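Local coordinates for protein predicted ATPase involved in replication control, Cdc46/Mcm family (Methanopyrus kandleri AV19, PDB 3F8T) that probably binds ATP and single-stranded DNA, as expected of a homolog of the MCM helicases that unwind DNA for replication, at residues V125-G130 with H136-T141; D203-F208 with A463-S468; V269-T274 with E314-A319; E435-L438 with P443-P446. The protein carries 2 engineered substitutions. All blocks are in the same frame, centred on the assembly; numbering follows the deposited sequence.

Interaction 1: V125-G130 with H136-T141; sequences VREVRG and HAIVDT
A classic beta bulge marks the antiparallel hairpin of strands 118-130 and 134-140, where R126 and E127 both face I138. I138 O accepts from R126 N at 2.8 Å and more weakly from E127 N, while I138 N donates to E127 O at 3.0 Å. R126, the extra residue, has its side chain pointing toward the partner strand. Its long chain, bent at chi2 and chi3, packs CG against D140 CB and brings R126 NH1 to D140 OD2 in a salt bridge of 3.2 Å, with the carboxylate plane nearly perpendicular (87°) to the guanidinium. D140 OD1 is held separately by G142 N, and E127 OE1 pairs with R292. Near the hairpin turn R129 and H136 form a hydrogen-bonded pair, R129 N to H136 O being 2.8 Å. R129 CG sits between its backbone N and carbonyl carbon (chi1 78°), which lets the extended chain lay its guanidinium flat on the H136 imidazole, centres 3.8 Å apart and planes 12° from parallel. An alanine in place of H136 would probably deprive the R129 guanidinium of its stacking surface and leave it free to turn. On the other face of the sheet V125, V128, A137 and V139 offer small aliphatic groups suited to burial; V128 CG1 and A137 CB are 4.2 Å apart. Such a tightly paired, bulged hairpin belongs to the curved sheet of an OB fold.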
loop_
_atom_site.group_PDB
_atom_site.type_symbol
_atom_site.label_atom_id
_atom_site.label_comp_id
_atom_site.label_asym_id
_atom_site.label_seq_id
_atom_site.Cartn_x
_atom_site.Cartn_y
_atom_site.Cartn_z
ATOM N N VAL A 125 -9.885 1.465 1.486
ATOM C CA VAL A 125 -11.259 1.082 1.204
ATOM C C VAL A 125 -11.376 -0.439 1.263
ATOM O O VAL A 125 -10.715 -1.169 0.512
ATOM C CB VAL A 125 -11.754 1.626 -0.180
ATOM C CG1 VAL A 125 -13.210 1.250 -0.418
ATOM C CG2 VAL A 125 -11.562 3.147 -0.278
ATOM N N ARG A 126 -12.218 -0.914 2.172
ATOM C CA ARG A 126 -12.434 -2.350 2.337
ATOM C C ARG A 126 -13.513 -2.870 1.403
ATOM O O ARG A 126 -13.459 -4.023 0.955
ATOM C CB ARG A 126 -12.862 -2.639 3.772
ATOM C CG ARG A 126 -11.788 -2.338 4.798
ATOM C CD ARG A 126 -10.803 -3.489 4.909
ATOM N NE ARG A 126 -11.296 -4.487 5.846
ATOM C CZ ARG A 126 -10.762 -4.739 7.035
ATOM N NH1 ARG A 126 -9.684 -4.090 7.457
ATOM N NH2 ARG A 126 -11.312 -5.659 7.801
ATOM N N GLU A 127 -14.497 -2.016 1.115
ATOM C CA GLU A 127 -15.700 -2.464 0.437
ATOM C C GLU A 127 -16.449 -1.282 -0.174
ATOM O O GLU A 127 -16.380 -0.156 0.328
ATOM C CB GLU A 127 -16.599 -3.217 1.433
ATOM C CG GLU A 127 -17.866 -3.798 0.828
ATOM C CD GLU A 127 -18.757 -4.455 1.856
ATOM O OE1 GLU A 127 -18.228 -5.090 2.809
ATOM O OE2 GLU A 127 -20.000 -4.334 1.703
ATOM N N VAL A 128 -17.133 -1.540 -1.283
ATOM C CA VAL A 128 -18.026 -0.549 -1.872
ATOM C C VAL A 128 -19.330 -1.235 -2.227
ATOM O O VAL A 128 -19.355 -2.451 -2.445
ATOM C CB VAL A 128 -17.428 0.160 -3.108
ATOM C CG1 VAL A 128 -16.126 0.872 -2.766
ATOM C CG2 VAL A 128 -17.242 -0.802 -4.320
ATOM N N ARG A 129 -20.415 -0.467 -2.262
ATOM C CA ARG A 129 -21.694 -1.034 -2.658
ATOM C C ARG A 129 -22.616 -0.012 -3.333
ATOM O O ARG A 129 -22.475 1.214 -3.142
ATOM C CB ARG A 129 -22.372 -1.768 -1.490
ATOM C CG ARG A 129 -23.047 -0.913 -0.463
ATOM C CD ARG A 129 -23.774 -1.786 0.565
ATOM N NE ARG A 129 -24.703 -0.993 1.386
ATOM C CZ ARG A 129 -24.353 -0.295 2.465
ATOM N NH1 ARG A 129 -23.087 -0.276 2.876
ATOM N NH2 ARG A 129 -25.272 0.395 3.135
ATOM N N GLY A 130 -23.523 -0.542 -4.149
ATOM C CA GLY A 130 -24.479 0.273 -4.880
ATOM C C GLY A 130 -25.352 -0.538 -5.823
ATOM O O GLY A 130 -25.448 -1.760 -5.712
ATOM N N HIS A 136 -22.104 3.456 -1.320
ATOM C CA HIS A 136 -21.571 3.298 0.032
ATOM C C HIS A 136 -20.179 2.686 0.012
ATOM O O HIS A 136 -19.851 1.898 -0.875
ATOM C CB HIS A 136 -22.451 2.371 0.866
ATOM C CG HIS A 136 -23.791 2.940 1.211
ATOM N ND1 HIS A 136 -24.044 3.563 2.414
ATOM C CD2 HIS A 136 -24.958 2.959 0.522
ATOM C CE1 HIS A 136 -25.306 3.958 2.445
ATOM N NE2 HIS A 136 -25.880 3.606 1.308
ATOM N N ALA A 137 -19.379 3.031 1.013
ATOM C CA ALA A 137 -18.083 2.399 1.195
ATOM C C ALA A 137 -17.820 2.138 2.669
ATOM O O ALA A 137 -18.417 2.782 3.559
ATOM C CB ALA A 137 -16.981 3.261 0.589
ATOM N N ILE A 138 -16.943 1.171 2.936
ATOM C CA ILE A 138 -16.411 0.995 4.287
ATOM C C ILE A 138 -14.913 1.259 4.196
ATOM O O ILE A 138 -14.241 0.685 3.325
ATOM C CB ILE A 138 -16.650 -0.413 4.838
ATOM C CG1 ILE A 138 -18.149 -0.679 5.051
ATOM C CG2 ILE A 138 -15.862 -0.614 6.148
ATOM C CD1 ILE A 138 -18.449 -2.173 5.195
ATOM N N VAL A 139 -14.409 2.131 5.074
ATOM C CA VAL A 139 -12.987 2.493 5.076
ATOM C C VAL A 139 -12.277 2.105 6.384
ATOM O O VAL A 139 -12.688 2.516 7.478
ATOM C CB VAL A 139 -12.797 4.030 4.810
ATOM C CG1 VAL A 139 -11.346 4.405 4.827
ATOM C CG2 VAL A 139 -13.433 4.445 3.476
ATOM N N ASP A 140 -11.187 1.350 6.257
ATOM C CA ASP A 140 -10.330 1.002 7.400
ATOM C C ASP A 140 -9.384 2.171 7.665
ATOM O O ASP A 140 -8.446 2.411 6.897
ATOM C CB ASP A 140 -9.551 -0.292 7.099
ATOM C CG ASP A 140 -8.546 -0.673 8.205
ATOM O OD1 ASP A 140 -8.544 -0.083 9.312
ATOM O OD2 ASP A 140 -7.731 -1.576 7.930
ATOM N N THR A 141 -9.642 2.906 8.745
ATOM C CA THR A 141 -8.806 4.066 9.091
ATOM C C THR A 141 -7.651 3.704 10.044
ATOM O O THR A 141 -6.942 4.578 10.540
ATOM C CB THR A 141 -9.633 5.220 9.698
ATOM O OG1 THR A 141 -10.276 4.766 10.886
ATOM C CG2 THR A 141 -10.693 5.708 8.728
#

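Interaction 2: D203-F208 with A463-S468; sequences DPLTTF and ARMRLS
M465 reaches P204 and L205 at the start of helix 204-212, bringing together residues more than 250 positions apart. Walking along 463-468, A463 comes first: A463 O accepts from R466 N and from S468 N (2.8 Å), which arrive from opposite faces of the carbonyl plane. R464 sends its guanidinium elsewhere, to E238 and F230 O. M465 carries the contact. With CG anti to its backbone N (chi1 -155°) the chain runs out straight and then bends at chi3. M465 CG lies 3.9 Å from P204 CB, its SD rests 3.5 Å from L205 CA, and its CE comes to 4.0 Å from L205 CD1. An unbranched, flexible thioether can make that bend and set its sulfur against the L205 backbone. M465 O, 3.4 Å from P204 CG, is satisfied by the hydroxyl of Y402. R466 next spends its guanidinium on a salt bridge with D475, and L467, at positive phi (54°), bonds its N to R464 O before S468 closes the turn. Across from M465, proline fits the first helical turn, where its missing N-H costs nothing, and D203 caps that turn through OD1 to T206 N. M465, just before a Schellman motif, thus meets an N-capped helix where the AAA-lid packs against the P-loop domain, as in AAA+ proteins.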
loop_
_atom_site.group_PDB
_atom_site.type_symbol
_atom_site.label_atom_id
_atom_site.label_comp_id
_atom_site.label_asym_id
_atom_site.label_seq_id
_atom_site.Cartn_x
_atom_site.Cartn_y
_atom_site.Cartn_z
ATOM N N ASP A 203 25.748 0.719 6.241
ATOM C CA ASP A 203 25.408 -0.543 5.598
ATOM C C ASP A 203 23.973 -0.782 6.007
ATOM O O ASP A 203 23.726 -1.482 7.017
ATOM C CB ASP A 203 26.359 -1.652 6.107
ATOM C CG ASP A 203 26.098 -3.024 5.471
ATOM O OD1 ASP A 203 25.191 -3.177 4.616
ATOM O OD2 ASP A 203 26.826 -3.977 5.855
ATOM N N PRO A 204 23.009 -0.155 5.287
ATOM C CA PRO A 204 21.618 -0.348 5.694
ATOM C C PRO A 204 21.132 -1.774 5.447
ATOM O O PRO A 204 20.259 -2.249 6.171
ATOM C CB PRO A 204 20.839 0.669 4.845
ATOM C CG PRO A 204 21.697 0.946 3.703
ATOM C CD PRO A 204 23.119 0.746 4.129
ATOM N N LEU A 205 21.694 -2.455 4.451
ATOM C CA LEU A 205 21.272 -3.834 4.168
ATOM C C LEU A 205 21.491 -4.727 5.375
ATOM O O LEU A 205 20.587 -5.432 5.787
ATOM C CB LEU A 205 21.996 -4.413 2.950
ATOM C CG LEU A 205 21.662 -5.869 2.608
ATOM C CD1 LEU A 205 20.159 -6.077 2.342
ATOM C CD2 LEU A 205 22.467 -6.309 1.413
ATOM N N THR A 206 22.691 -4.682 5.951
ATOM C CA THR A 206 22.975 -5.490 7.144
ATOM C C THR A 206 22.084 -5.130 8.331
ATOM O O THR A 206 21.572 -6.008 9.043
ATOM C CB THR A 206 24.476 -5.422 7.514
ATOM O OG1 THR A 206 25.241 -5.916 6.401
ATOM C CG2 THR A 206 24.754 -6.296 8.712
ATOM N N THR A 207 21.875 -3.834 8.532
ATOM C CA THR A 207 20.986 -3.359 9.589
ATOM C C THR A 207 19.569 -3.930 9.461
ATOM O O THR A 207 19.018 -4.452 10.439
ATOM C CB THR A 207 20.952 -1.828 9.604
ATOM O OG1 THR A 207 22.286 -1.341 9.792
ATOM C CG2 THR A 207 20.080 -1.324 10.711
ATOM N N PHE A 208 18.966 -3.811 8.273
ATOM C CA PHE A 208 17.616 -4.315 8.064
ATOM C C PHE A 208 17.573 -5.838 8.163
ATOM O O PHE A 208 16.638 -6.384 8.741
ATOM C CB PHE A 208 17.052 -3.850 6.710
ATOM C CG PHE A 208 16.405 -2.505 6.742
ATOM C CD1 PHE A 208 17.144 -1.354 6.477
ATOM C CD2 PHE A 208 15.039 -2.384 7.032
ATOM C CE1 PHE A 208 16.519 -0.093 6.480
ATOM C CE2 PHE A 208 14.409 -1.140 7.039
ATOM C CZ PHE A 208 15.158 0.012 6.780
ATOM N N ALA A 463 19.527 -0.179 -4.396
ATOM C CA ALA A 463 19.743 1.243 -4.707
ATOM C C ALA A 463 18.738 2.116 -3.934
ATOM O O ALA A 463 19.106 3.167 -3.396
ATOM C CB ALA A 463 19.673 1.495 -6.222
ATOM N N ARG A 464 17.479 1.683 -3.843
ATOM C CA ARG A 464 16.507 2.405 -2.991
ATOM C C ARG A 464 16.977 2.484 -1.535
ATOM O O ARG A 464 16.813 3.515 -0.859
ATOM C CB ARG A 464 15.108 1.765 -3.071
ATOM C CG ARG A 464 14.497 1.882 -4.463
ATOM C CD ARG A 464 13.002 1.552 -4.533
ATOM N NE ARG A 464 12.881 0.135 -4.784
ATOM C CZ ARG A 464 12.677 -0.423 -5.961
ATOM N NH1 ARG A 464 12.483 0.299 -7.058
ATOM N NH2 ARG A 464 12.625 -1.728 -6.018
ATOM N N MET A 465 17.576 1.390 -1.059
ATOM C CA MET A 465 18.078 1.290 0.313
ATOM C C MET A 465 19.224 2.265 0.590
ATOM O O MET A 465 19.491 2.610 1.755
ATOM C CB MET A 465 18.557 -0.137 0.555
ATOM C CG MET A 465 18.561 -0.589 1.977
ATOM S SD MET A 465 19.022 -2.340 1.968
ATOM C CE MET A 465 17.462 -3.153 2.141
ATOM N N ARG A 466 19.907 2.686 -0.476
ATOM C CA ARG A 466 20.989 3.672 -0.396
ATOM C C ARG A 466 20.461 5.064 -0.715
ATOM O O ARG A 466 21.252 6.010 -0.880
ATOM C CB ARG A 466 22.088 3.346 -1.421
ATOM C CG ARG A 466 22.896 2.093 -1.184
ATOM C CD ARG A 466 24.097 2.024 -2.143
ATOM N NE ARG A 466 23.695 1.947 -3.552
ATOM C CZ ARG A 466 23.724 2.970 -4.406
ATOM N NH1 ARG A 466 24.160 4.162 -4.013
ATOM N NH2 ARG A 466 23.320 2.801 -5.658
ATOM N N LEU A 467 19.136 5.181 -0.809
ATOM C CA LEU A 467 18.449 6.409 -1.219
ATOM C C LEU A 467 18.973 6.914 -2.562
ATOM O O LEU A 467 19.200 8.114 -2.747
ATOM C CB LEU A 467 18.571 7.502 -0.129
ATOM C CG LEU A 467 18.062 7.185 1.283
ATOM C CD1 LEU A 467 18.319 8.385 2.196
ATOM C CD2 LEU A 467 16.564 6.844 1.271
ATOM N N SER A 468 19.145 6.000 -3.513
ATOM C CA SER A 468 19.684 6.375 -4.804
ATOM C C SER A 468 18.755 6.068 -5.984
ATOM O O SER A 468 17.959 5.116 -5.954
ATOM C CB SER A 468 21.060 5.733 -5.000
ATOM O OG SER A 468 21.492 5.900 -6.332
#

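Interaction 3: V269-T274 with E314-A319; sequences VDLRRT and EPHRWA
H316, on the first turn of helix 314-326, presents its imidazole to the 3-10 segment 271-272 and the loop just after it, beyond strand 266-270. Its CG stands anti to its own carbonyl carbon (chi1 -66°), which brings the ring edge to T274, and H316 NE2 donates to T274 O at 2.9 Å, with the oxygen close to the ring plane. L271 approaches the same ring at its edge: CG anti to the backbone N (chi1 -163°) carries L271 CD1 to 3.7 Å from H316 CD2. One flat side chain therefore satisfies a backbone carbonyl and packs against a leucine, a combination that suits histidine. A phenylalanine here would keep an aromatic ring but is likely to leave T274 O without its imidazole donor. The turn is shaped from within. T274 OG1 donates to D270 O at 2.8 Å, while R273 N meets that oxygen from the other face of its plane. R272 grips D270 side-on, NE on OD1 and R272 NH2 on D270 OD2 at 2.9 Å, a two-pronged salt bridge that suits the paired carboxylate oxygens of aspartate. The contact joins the end of an outermost strand of the parallel sheet to a helix on its flank, the alternation of strands and helices characteristic of P-loop NTPases.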
loop_
_atom_site.group_PDB
_atom_site.type_symbol
_atom_site.label_atom_id
_atom_site.label_comp_id
_atom_site.label_asym_id
_atom_site.label_seq_id
_atom_site.Cartn_x
_atom_site.Cartn_y
_atom_site.Cartn_z
ATOM N N VAL A 269 -2.024 -13.680 5.946
ATOM C CA VAL A 269 -2.983 -14.776 5.887
ATOM C C VAL A 269 -2.309 -16.132 6.100
ATOM O O VAL A 269 -1.170 -16.374 5.666
ATOM C CB VAL A 269 -3.806 -14.827 4.558
ATOM C CG1 VAL A 269 -4.694 -13.580 4.405
ATOM C CG2 VAL A 269 -2.908 -15.027 3.312
ATOM N N ASP A 270 -3.040 -17.010 6.767
ATOM C CA ASP A 270 -2.726 -18.434 6.748
ATOM C C ASP A 270 -3.537 -18.952 5.570
ATOM O O ASP A 270 -4.765 -18.961 5.637
ATOM C CB ASP A 270 -3.192 -19.063 8.065
ATOM C CG ASP A 270 -2.984 -20.569 8.121
ATOM O OD1 ASP A 270 -2.838 -21.237 7.082
ATOM O OD2 ASP A 270 -2.971 -21.085 9.246
ATOM N N LEU A 271 -2.869 -19.366 4.492
ATOM C CA LEU A 271 -3.581 -19.787 3.276
ATOM C C LEU A 271 -4.611 -20.898 3.538
ATOM O O LEU A 271 -5.677 -20.951 2.897
ATOM C CB LEU A 271 -2.613 -20.186 2.147
ATOM C CG LEU A 271 -3.254 -20.240 0.746
ATOM C CD1 LEU A 271 -3.719 -18.839 0.269
ATOM C CD2 LEU A 271 -2.297 -20.826 -0.260
ATOM N N ARG A 272 -4.308 -21.766 4.501
ATOM C CA ARG A 272 -5.229 -22.838 4.875
ATOM C C ARG A 272 -6.567 -22.319 5.426
ATOM O O ARG A 272 -7.577 -23.014 5.318
ATOM C CB ARG A 272 -4.571 -23.768 5.898
ATOM C CG ARG A 272 -3.273 -24.398 5.392
ATOM C CD ARG A 272 -2.463 -25.028 6.517
ATOM N NE ARG A 272 -2.345 -24.150 7.683
ATOM C CZ ARG A 272 -1.730 -24.496 8.816
ATOM N NH1 ARG A 272 -1.172 -25.700 8.926
ATOM N NH2 ARG A 272 -1.693 -23.654 9.847
ATOM N N ARG A 273 -6.567 -21.116 6.005
ATOM C CA ARG A 273 -7.777 -20.514 6.574
ATOM C C ARG A 273 -8.397 -19.451 5.655
ATOM O O ARG A 273 -9.288 -18.709 6.069
ATOM C CB ARG A 273 -7.467 -19.875 7.923
ATOM C CG ARG A 273 -6.887 -20.823 8.970
ATOM C CD ARG A 273 -6.498 -20.030 10.204
ATOM N NE ARG A 273 -6.032 -20.864 11.316
ATOM C CZ ARG A 273 -6.830 -21.451 12.215
ATOM N NH1 ARG A 273 -8.153 -21.339 12.134
ATOM N NH2 ARG A 273 -6.297 -22.160 13.200
ATOM N N THR A 274 -7.942 -19.399 4.409
ATOM C CA THR A 274 -8.333 -18.331 3.501
ATOM C C THR A 274 -9.082 -18.896 2.310
ATOM O O THR A 274 -8.516 -19.648 1.507
ATOM C CB THR A 274 -7.091 -17.531 3.040
ATOM O OG1 THR A 274 -6.350 -17.124 4.196
ATOM C CG2 THR A 274 -7.484 -16.284 2.247
ATOM N N GLU A 314 -5.237 -25.121 -6.473
ATOM C CA GLU A 314 -5.021 -24.504 -7.768
ATOM C C GLU A 314 -5.626 -23.091 -7.955
ATOM O O GLU A 314 -4.921 -22.186 -8.442
ATOM C CB GLU A 314 -5.495 -25.456 -8.874
ATOM C CG GLU A 314 -4.788 -25.284 -10.165
ATOM C CD GLU A 314 -5.043 -26.439 -11.127
ATOM O OE1 GLU A 314 -6.131 -27.061 -11.069
ATOM O OE2 GLU A 314 -4.140 -26.717 -11.950
ATOM N N PRO A 315 -6.919 -22.892 -7.598
ATOM C CA PRO A 315 -7.499 -21.548 -7.720
ATOM C C PRO A 315 -6.733 -20.471 -6.940
ATOM O O PRO A 315 -6.555 -19.362 -7.451
ATOM C CB PRO A 315 -8.913 -21.735 -7.158
ATOM C CG PRO A 315 -9.224 -23.192 -7.504
ATOM C CD PRO A 315 -7.937 -23.866 -7.139
ATOM N N HIS A 316 -6.292 -20.808 -5.725
ATOM C CA HIS A 316 -5.406 -19.953 -4.919
ATOM C C HIS A 316 -4.063 -19.671 -5.601
ATOM O O HIS A 316 -3.596 -18.538 -5.587
ATOM C CB HIS A 316 -5.158 -20.572 -3.551
ATOM C CG HIS A 316 -6.384 -20.648 -2.692
ATOM N ND1 HIS A 316 -7.458 -21.452 -3.002
ATOM C CD2 HIS A 316 -6.709 -20.016 -1.540
ATOM C CE1 HIS A 316 -8.387 -21.326 -2.068
ATOM N NE2 HIS A 316 -7.957 -20.458 -1.169
ATOM N N ARG A 317 -3.444 -20.695 -6.186
ATOM C CA ARG A 317 -2.204 -20.499 -6.948
ATOM C C ARG A 317 -2.374 -19.573 -8.151
ATOM O O ARG A 317 -1.534 -18.685 -8.384
ATOM C CB ARG A 317 -1.578 -21.840 -7.349
ATOM C CG ARG A 317 -1.313 -22.706 -6.147
ATOM C CD ARG A 317 -0.454 -23.927 -6.481
ATOM N NE ARG A 317 -0.840 -24.601 -7.715
ATOM C CZ ARG A 317 -1.504 -25.751 -7.772
ATOM N NH1 ARG A 317 -1.903 -26.362 -6.661
ATOM N NH2 ARG A 317 -1.770 -26.293 -8.950
ATOM N N TRP A 318 -3.437 -19.777 -8.923
ATOM C CA TRP A 318 -3.756 -18.863 -10.026
ATOM C C TRP A 318 -3.902 -17.409 -9.567
ATOM O O TRP A 318 -3.376 -16.509 -10.206
ATOM C CB TRP A 318 -5.036 -19.277 -10.741
ATOM C CG TRP A 318 -4.956 -20.595 -11.432
ATOM C CD1 TRP A 318 -3.832 -21.240 -11.866
ATOM C CD2 TRP A 318 -6.067 -21.421 -11.805
ATOM N NE1 TRP A 318 -4.178 -22.427 -12.480
ATOM C CE2 TRP A 318 -5.542 -22.562 -12.453
ATOM C CE3 TRP A 318 -7.457 -21.303 -11.649
ATOM C CZ2 TRP A 318 -6.363 -23.584 -12.953
ATOM C CZ3 TRP A 318 -8.269 -22.313 -12.131
ATOM C CH2 TRP A 318 -7.719 -23.444 -12.778
ATOM N N ALA A 319 -4.618 -17.197 -8.465
ATOM C CA ALA A 319 -4.803 -15.849 -7.917
ATOM C C ALA A 319 -3.463 -15.259 -7.545
ATOM O O ALA A 319 -3.158 -14.102 -7.899
ATOM C CB ALA A 319 -5.735 -15.875 -6.688
#

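Interaction 4: E435-L438 with P443-P446; sequences EERL and PTLP
R437 NH2 and P443 O make the nearest polar approach across this contact, yet at 3.9 Å they are too far apart for a hydrogen bond. The carbonyl oxygen lies at the guanidinium edge, in its plane. The site belongs to a helix-loop-helix connection of the AAA-lid: R437 and L438 sit near the C-terminal end of helix 417-439, and P443-P446 forms part of the loop leading to helix 449-465. T444 stands between the two helix residues. T444 CG2 packs against the aliphatic part of the arginine, 3.5 Å from R437 CB and 3.8 Å from R437 CD. The approach of R437 NE to T444 CG2, 2.9 Å, is doubtful as modelled. R437 bends at chi3 (53°), which brings its guanidinium round to the loop; its neighbourhood also includes L442 and a crystal contact, so the pose may partly reflect packing. A beta-branched threonine suits the extended backbone here, and prolines at P443 and P446 stiffen the loop around it. L438 meets the other branch of T444, the hydroxyl. With T444 OG1 set between its backbone N and carbonyl carbon (chi1 87°), L438 CD2 lies 3.9 Å from that hydroxyl, which is buried by the contact and has no hydrogen-bonding partner in the model.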
loop_
_atom_site.group_PDB
_atom_site.type_symbol
_atom_site.label_atom_id
_atom_site.label_comp_id
_atom_site.label_asym_id
_atom_site.label_seq_id
_atom_site.Cartn_x
_atom_site.Cartn_y
_atom_site.Cartn_z
ATOM N N GLU A 435 25.454 -24.659 -18.376
ATOM C CA GLU A 435 25.678 -25.529 -19.534
ATOM C C GLU A 435 26.821 -26.489 -19.288
ATOM O O GLU A 435 26.688 -27.696 -19.501
ATOM C CB GLU A 435 25.893 -24.718 -20.810
ATOM C CG GLU A 435 24.579 -24.269 -21.422
ATOM C CD GLU A 435 23.471 -25.309 -21.218
ATOM O OE1 GLU A 435 23.467 -26.334 -21.944
ATOM O OE2 GLU A 435 22.614 -25.104 -20.320
ATOM N N GLU A 436 27.921 -25.949 -18.783
ATOM C CA GLU A 436 29.077 -26.758 -18.467
ATOM C C GLU A 436 28.760 -27.825 -17.419
ATOM O O GLU A 436 29.053 -29.008 -17.632
ATOM C CB GLU A 436 30.253 -25.885 -18.039
ATOM C CG GLU A 436 31.482 -26.144 -18.888
ATOM C CD GLU A 436 32.776 -25.788 -18.191
ATOM O OE1 GLU A 436 32.908 -24.629 -17.735
ATOM O OE2 GLU A 436 33.662 -26.671 -18.110
ATOM N N ARG A 437 28.152 -27.419 -16.305
ATOM C CA ARG A 437 27.729 -28.362 -15.263
ATOM C C ARG A 437 26.769 -29.447 -15.754
ATOM O O ARG A 437 26.881 -30.610 -15.361
ATOM C CB ARG A 437 27.112 -27.629 -14.076
ATOM C CG ARG A 437 28.100 -26.782 -13.272
ATOM C CD ARG A 437 27.402 -26.069 -12.116
ATOM N NE ARG A 437 26.653 -26.994 -11.270
ATOM C CZ ARG A 437 27.114 -27.566 -10.162
ATOM N NH1 ARG A 437 28.350 -27.321 -9.725
ATOM N NH2 ARG A 437 26.330 -28.392 -9.488
ATOM N N LEU A 438 25.821 -29.074 -16.607
ATOM C CA LEU A 438 24.924 -30.072 -17.179
ATOM C C LEU A 438 25.730 -31.025 -18.072
ATOM O O LEU A 438 25.520 -32.233 -18.042
ATOM C CB LEU A 438 23.771 -29.412 -17.946
ATOM C CG LEU A 438 22.740 -28.661 -17.082
ATOM C CD1 LEU A 438 21.763 -27.871 -17.937
ATOM C CD2 LEU A 438 21.982 -29.571 -16.109
ATOM N N PRO A 443 23.385 -32.177 -11.664
ATOM C CA PRO A 443 22.074 -31.533 -11.647
ATOM C C PRO A 443 22.178 -30.096 -11.144
ATOM O O PRO A 443 22.781 -29.835 -10.100
ATOM C CB PRO A 443 21.259 -32.398 -10.678
ATOM C CG PRO A 443 21.965 -33.707 -10.647
ATOM C CD PRO A 443 23.414 -33.362 -10.786
ATOM N N THR A 444 21.623 -29.176 -11.928
ATOM C CA THR A 444 21.689 -27.755 -11.616
ATOM C C THR A 444 20.424 -27.061 -12.098
ATOM O O THR A 444 19.840 -27.449 -13.118
ATOM C CB THR A 444 22.939 -27.065 -12.242
ATOM O OG1 THR A 444 22.648 -26.622 -13.571
ATOM C CG2 THR A 444 24.118 -27.994 -12.291
ATOM N N LEU A 445 19.993 -26.044 -11.362
ATOM C CA LEU A 445 18.861 -25.237 -11.798
ATOM C C LEU A 445 19.271 -24.380 -12.990
ATOM O O LEU A 445 20.395 -23.861 -13.017
ATOM C CB LEU A 445 18.328 -24.366 -10.648
ATOM C CG LEU A 445 17.536 -25.046 -9.523
ATOM C CD1 LEU A 445 17.241 -24.092 -8.377
ATOM C CD2 LEU A 445 16.237 -25.662 -10.017
ATOM N N PRO A 446 18.378 -24.239 -13.992
ATOM C CA PRO A 446 18.704 -23.344 -15.106
ATOM C C PRO A 446 18.773 -21.887 -14.654
ATOM O O PRO A 446 18.139 -21.521 -13.666
ATOM C CB PRO A 446 17.531 -23.538 -16.077
ATOM C CG PRO A 446 16.409 -24.014 -15.223
ATOM C CD PRO A 446 17.059 -24.871 -14.163
#

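In the fold
Along the chain interaction 1 comes first, in the OB-fold region. Interaction 2 then brings together helix 204-212 and the end of helix 449-465, so interactions 3 and 4 both fall between its two segments. Interaction 3 lies in the P-loop domain, its centre about 23 Å from that of interaction 1. Interaction 4 lies far out on the AAA-lid, its centre about 51 Å from that of interaction 1, while helix 449-465 leads from its loop to interaction 2. None of the four touches another. Interactions 1, 3 and 4 each lie within a single module of this elongated chain, so interaction 2 is the one of the four that ties the lid to the P-loop domain.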